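Local coordinates for protein cellulase (PDB 5I2U) that probably hydrolyses the beta-1,4-glucosidic bonds of cellulose, as a salt-tolerant glycoside hydrolase of family 5 with a TIM-barrel fold, at residues Ile115-Ala118 with Ile119-Ile123; Ala185-Pro188 with Asp189-Ile192; Ala207-Pro210 with Ile211-Val214. All blocks are in the same frame, centred on the assembly; numbering follows the deposited sequence.

Overall arrangement
All three contacts lie where a helix ends and the chain turns toward a strand of the eight-stranded parallel barrel. Contact 1 ends helix 104-120 and runs into strand 124-130. Contact 2 takes the chain from helix 169-186 to strand 192-194. Contact 3 comes last, between helix 203-208 and strand 217-224. They are met in series without touching: the centres of contacts 1 and 2 lie about 19 Å apart, those of 2 and 3 about 17 Å, and those of 1 and 3 about 32 Å. Helix 169-186 runs into contact 2, while its flank packs against Ile211 and its Lys173 bridges to Asp209 of contact 3. The three turns thus join helices to strands of one barrel, contact 2 with a magnesium site in its link.

Contact 1 (Ile115-Ala118 with Ile119-Ile123); sequences IESA and IENGI
Asn121 folds its side chain back over the last turn of helix 104-120 to meet Ser117, while a Schellman motif ends the helix just beyond it. The C-prime residue is Gly122, whose positive phi turns the chain so that Ile123 N bonds Ala118 O at 2.9 Å and Gly122 N bonds Ile119 O. With CG beside its own backbone N (chi1 -65°), Asn121 brings ND2 within 2.9 Å of Ser117 O, above the carbonyl plane. Its backbone N reaches the same oxygen from the opposite face, so two donors of one residue grip a single acceptor. Ser117 OG, 3.0 Å from Asn121 ND2, is hydrogen-bonded to Lys73 O. One turn apart, Glu116 and Glu120 are both extended beyond CG, leaving Glu116 OE1 4.6 Å from Glu120 OE2; Lys73 NZ bridges to both carboxylates and probably offsets their like charges. On the apolar side, Ile119 CD1 comes alongside Ile115 CG2 at 4.3 Å. The turn completes the helix-to-strand step of a beta-alpha-beta unit, where Ala118 and Ile123 both rest on Val88 of strand 87-93. Between these two, Ile123 CG1 lies 3.9 Å from Ala118 CB.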
# COMPACT_ATOMS: atom_id res chain seq x y z
N ILE A 115 -7.51 10.88 -1.60
CA ILE A 115 -6.36 11.66 -1.11
C ILE A 115 -6.84 12.81 -0.24
O ILE A 115 -6.37 12.99 0.88
CB ILE A 115 -5.48 12.20 -2.27
CG1 ILE A 115 -4.81 11.05 -3.03
CG2 ILE A 115 -4.39 13.13 -1.73
CD1 ILE A 115 -4.38 11.41 -4.44
N GLU A 116 -7.79 13.59 -0.77
CA GLU A 116 -8.37 14.70 -0.03
C GLU A 116 -8.96 14.23 1.30
O GLU A 116 -8.70 14.84 2.33
CB GLU A 116 -9.44 15.42 -0.86
CG GLU A 116 -8.87 16.38 -1.91
CD GLU A 116 -9.95 16.96 -2.81
OE1 GLU A 116 -11.16 16.61 -2.64
OE2 GLU A 116 -9.60 17.76 -3.71
N SER A 117 -9.73 13.15 1.27
CA SER A 117 -10.37 12.66 2.49
C SER A 117 -9.36 12.19 3.55
O SER A 117 -9.57 12.38 4.75
CB SER A 117 -11.37 11.54 2.16
OG SER A 117 -12.04 11.08 3.33
N ALA A 118 -8.25 11.59 3.11
CA ALA A 118 -7.16 11.22 4.02
C ALA A 118 -6.52 12.47 4.67
O ALA A 118 -6.14 12.44 5.84
CB ALA A 118 -6.11 10.42 3.27
N ILE A 119 -6.39 13.55 3.90
CA ILE A 119 -5.96 14.84 4.46
C ILE A 119 -7.01 15.31 5.49
O ILE A 119 -6.67 15.59 6.64
CB ILE A 119 -5.69 15.91 3.36
CG1 ILE A 119 -4.41 15.57 2.60
CG2 ILE A 119 -5.58 17.31 3.97
CD1 ILE A 119 -4.27 16.25 1.26
N GLU A 120 -8.26 15.36 5.05
CA GLU A 120 -9.36 15.83 5.90
C GLU A 120 -9.50 15.08 7.22
O GLU A 120 -9.74 15.70 8.26
CB GLU A 120 -10.69 15.75 5.13
CG GLU A 120 -10.81 16.79 4.03
CD GLU A 120 -11.97 16.51 3.08
OE1 GLU A 120 -12.97 15.87 3.51
OE2 GLU A 120 -11.87 16.94 1.92
N ASN A 121 -9.34 13.76 7.17
CA ASN A 121 -9.52 12.91 8.36
C ASN A 121 -8.23 12.57 9.11
O ASN A 121 -8.25 11.74 10.00
CB ASN A 121 -10.29 11.65 7.98
CG ASN A 121 -11.71 11.95 7.55
OD1 ASN A 121 -12.56 12.28 8.37
ND2 ASN A 121 -11.98 11.85 6.24
N GLY A 122 -7.12 13.20 8.75
CA GLY A 122 -5.88 13.07 9.50
C GLY A 122 -5.17 11.73 9.41
O GLY A 122 -4.54 11.29 10.38
N ILE A 123 -5.24 11.06 8.25
CA ILE A 123 -4.54 9.78 8.06
C ILE A 123 -3.62 9.81 6.84
O ILE A 123 -3.74 10.69 5.97
CB ILE A 123 -5.51 8.58 7.99
CG1 ILE A 123 -6.49 8.71 6.81
CG2 ILE A 123 -6.29 8.44 9.30
CD1 ILE A 123 -7.04 7.38 6.34

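Contact 2 (Ala185-Pro188 with Asp189-Ile192); sequences AIDP and DNII. With MG (magnesium ion), chain H.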
# COMPACT_ATOMS: atom_id res chain seq x y z
N ALA A 185 12.81 15.86 -6.97
CA ALA A 185 13.06 17.23 -7.44
C ALA A 185 11.95 18.19 -6.99
O ALA A 185 12.21 19.36 -6.80
CB ALA A 185 13.22 17.26 -8.96
N ILE A 186 10.73 17.67 -6.82
CA ILE A 186 9.56 18.45 -6.39
C ILE A 186 9.26 18.23 -4.89
O ILE A 186 8.95 19.17 -4.16
CB ILE A 186 8.30 18.04 -7.22
CG1 ILE A 186 8.60 18.08 -8.74
CG2 ILE A 186 7.09 18.92 -6.86
CD1 ILE A 186 7.50 17.56 -9.66
N ASP A 187 9.29 16.96 -4.47
CA ASP A 187 8.96 16.55 -3.11
C ASP A 187 10.18 15.87 -2.49
O ASP A 187 10.37 14.65 -2.64
CB ASP A 187 7.75 15.61 -3.13
CG ASP A 187 7.23 15.29 -1.74
OD1 ASP A 187 7.80 15.75 -0.73
OD2 ASP A 187 6.21 14.58 -1.65
N PRO A 188 11.03 16.65 -1.79
CA PRO A 188 12.30 16.09 -1.33
C PRO A 188 12.18 15.11 -0.16
O PRO A 188 13.08 14.28 0.00
CB PRO A 188 13.13 17.31 -0.93
CG PRO A 188 12.15 18.42 -0.73
CD PRO A 188 10.84 18.04 -1.35
N ASP A 189 11.09 15.17 0.62
CA ASP A 189 11.03 14.45 1.91
C ASP A 189 10.03 13.27 2.06
O ASP A 189 10.30 12.38 2.88
CB ASP A 189 10.79 15.44 3.06
CG ASP A 189 9.48 16.19 2.93
OD1 ASP A 189 8.95 16.28 1.80
OD2 ASP A 189 8.98 16.71 3.94
N ASN A 190 8.93 13.26 1.30
CA ASN A 190 7.86 12.27 1.52
C ASN A 190 8.30 10.86 1.15
O ASN A 190 9.19 10.68 0.31
CB ASN A 190 6.57 12.61 0.78
CG ASN A 190 5.85 13.81 1.37
OD1 ASN A 190 6.48 14.81 1.67
ND2 ASN A 190 4.55 13.70 1.55
N ILE A 191 7.66 9.87 1.76
CA ILE A 191 8.08 8.48 1.61
C ILE A 191 7.74 7.99 0.20
O ILE A 191 6.68 8.32 -0.33
CB ILE A 191 7.42 7.50 2.62
CG1 ILE A 191 7.51 8.01 4.08
CG2 ILE A 191 8.04 6.10 2.51
CD1 ILE A 191 8.91 8.22 4.62
N ILE A 192 8.67 7.22 -0.39
CA ILE A 192 8.47 6.55 -1.66
C ILE A 192 8.65 5.07 -1.43
O ILE A 192 9.71 4.65 -0.95
CB ILE A 192 9.48 6.99 -2.74
CG1 ILE A 192 9.39 8.50 -2.99
CG2 ILE A 192 9.19 6.22 -4.03
CD1 ILE A 192 10.53 9.08 -3.81
MG MG H . 7.21 16.67 1.02
O HOH W 1 6.82 17.57 2.82
O HOH W 2 7.43 18.92 0.25
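Asp189, Asp187 and Pro188 form most of a tight turn in the barrel's link from helix 169-186 to strand 192-194, and the turn closes round a magnesium ion. Asp189 gives OD1 to the metal at 1.9 Å. Its CG sits between the backbone N and the carbonyl carbon (chi1 62°), which carries the carboxylate back to the ion, and OD2, 3.4 Å from the metal, accepts a hydrogen bond from metal-bound water 1. Asp187 approaches at about a right angle to Asp189, the two carboxylate planes turned 66° apart. Its OD1 binds magnesium at 2.1 Å and also takes a weak hydrogen bond from Asn190 N, while OD2 is held by Tyr158 OH, a second-shell contact that would steady the carboxylate. Pro188 joins the two acids, its ring side by side with Asp189 and pointing the same way. The two ligand oxygens, Asp187 OD1 and Asp189 OD1, stand 2.8 Å apart, a closeness that the shared cation makes tolerable. Gly151 O and two waters help fill the six-atom shell. Asn190 turns its amide nitrogen to Tyr153 O and Val156 O, which presents OD1 to magnesium at 2.1 Å.

Contact 3 (Ala207-Pro210 with Ile211-Val214); sequences AEDP and IRDV
Arg212 reaches back along the turn after helix 203-208 and lays its guanidinium over the ring of Pro210. From CB, with CG beside the backbone N (chi1 -65°), the chain starts back toward the proline, and CG passes Pro210 O at 3.7 Å. It stays extended from CG to NE, then turns at the last torsion (chi4 79°), which sets the guanidinium against the proline. At CZ the nearest neighbours are Pro210 O and Pro210 CD. NH1 comes within 2.7 Å of Pro210 O, but the angle is too poor for a hydrogen bond. The same nitrogen faces Asp209 OD1 at 3.7 Å in a long salt bridge, the acid lying at the edge of the guanidinium with the two planes 37° apart. NH2 meets Pro210 CD at 3.8 Å, while Pro210 CG sits over one face of the group, offset toward its rim. Asp209 OD1 has a stronger partner in Lys173 NZ of helix 169-186, and Ile211 packs on that same helix, docking this link against the barrel's outer layer. One carboxylate thus serves two cations; its attraction for the arginine is probably modest, and the contact rests also on NH1 approaching the carbonyl oxygen and on packing over the proline ring.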
# COMPACT_ATOMS: atom_id res chain seq x y z
N ALA A 207 18.52 -6.55 -1.60
CA ALA A 207 19.58 -6.59 -0.58
C ALA A 207 20.99 -6.53 -1.18
O ALA A 207 21.84 -5.79 -0.70
CB ALA A 207 19.44 -7.84 0.29
N GLU A 208 21.19 -7.28 -2.27
CA GLU A 208 22.46 -7.32 -3.00
C GLU A 208 22.80 -6.07 -3.82
O GLU A 208 23.97 -5.76 -3.99
CB GLU A 208 22.50 -8.56 -3.90
CG GLU A 208 22.78 -9.84 -3.13
CD GLU A 208 24.23 -9.92 -2.66
OE1 GLU A 208 25.13 -9.97 -3.53
OE2 GLU A 208 24.46 -9.90 -1.43
N ASP A 209 21.77 -5.36 -4.30
CA ASP A 209 21.93 -4.20 -5.19
C ASP A 209 20.90 -3.08 -4.87
O ASP A 209 20.02 -2.78 -5.69
CB ASP A 209 21.79 -4.71 -6.64
CG ASP A 209 22.04 -3.64 -7.70
OD1 ASP A 209 22.79 -2.66 -7.45
OD2 ASP A 209 21.50 -3.80 -8.81
N PRO A 210 21.00 -2.44 -3.70
CA PRO A 210 20.01 -1.41 -3.34
C PRO A 210 20.22 -0.09 -4.06
O PRO A 210 21.30 0.18 -4.58
CB PRO A 210 20.23 -1.22 -1.84
CG PRO A 210 21.66 -1.55 -1.64
CD PRO A 210 21.94 -2.69 -2.59
N ILE A 211 19.18 0.75 -4.03
CA ILE A 211 19.27 2.12 -4.55
C ILE A 211 20.06 2.97 -3.54
O ILE A 211 19.75 2.97 -2.36
CB ILE A 211 17.88 2.75 -4.78
CG1 ILE A 211 17.05 1.89 -5.74
CG2 ILE A 211 18.00 4.16 -5.34
CD1 ILE A 211 15.58 2.22 -5.77
N ARG A 212 21.06 3.70 -4.03
CA ARG A 212 21.98 4.45 -3.18
C ARG A 212 21.75 5.94 -3.31
O ARG A 212 21.09 6.41 -4.25
CB ARG A 212 23.41 4.11 -3.57
CG ARG A 212 23.77 2.65 -3.30
CD ARG A 212 25.03 2.21 -4.00
NE ARG A 212 25.45 0.88 -3.55
CZ ARG A 212 24.92 -0.28 -3.94
NH1 ARG A 212 23.93 -0.34 -4.85
NH2 ARG A 212 25.40 -1.42 -3.44
N ASP A 213 22.28 6.68 -2.34
CA ASP A 213 22.19 8.15 -2.28
C ASP A 213 20.74 8.66 -2.37
O ASP A 213 20.44 9.61 -3.08
CB ASP A 213 23.06 8.78 -3.38
CG ASP A 213 24.49 8.29 -3.33
OD1 ASP A 213 25.20 8.63 -2.37
OD2 ASP A 213 24.90 7.56 -4.26
N VAL A 214 19.85 7.98 -1.66
CA VAL A 214 18.43 8.33 -1.65
C VAL A 214 17.92 8.22 -0.21
O VAL A 214 18.33 7.31 0.52
CB VAL A 214 17.60 7.49 -2.67
CG1 VAL A 214 18.12 7.72 -4.09
CG2 VAL A 214 17.64 5.99 -2.39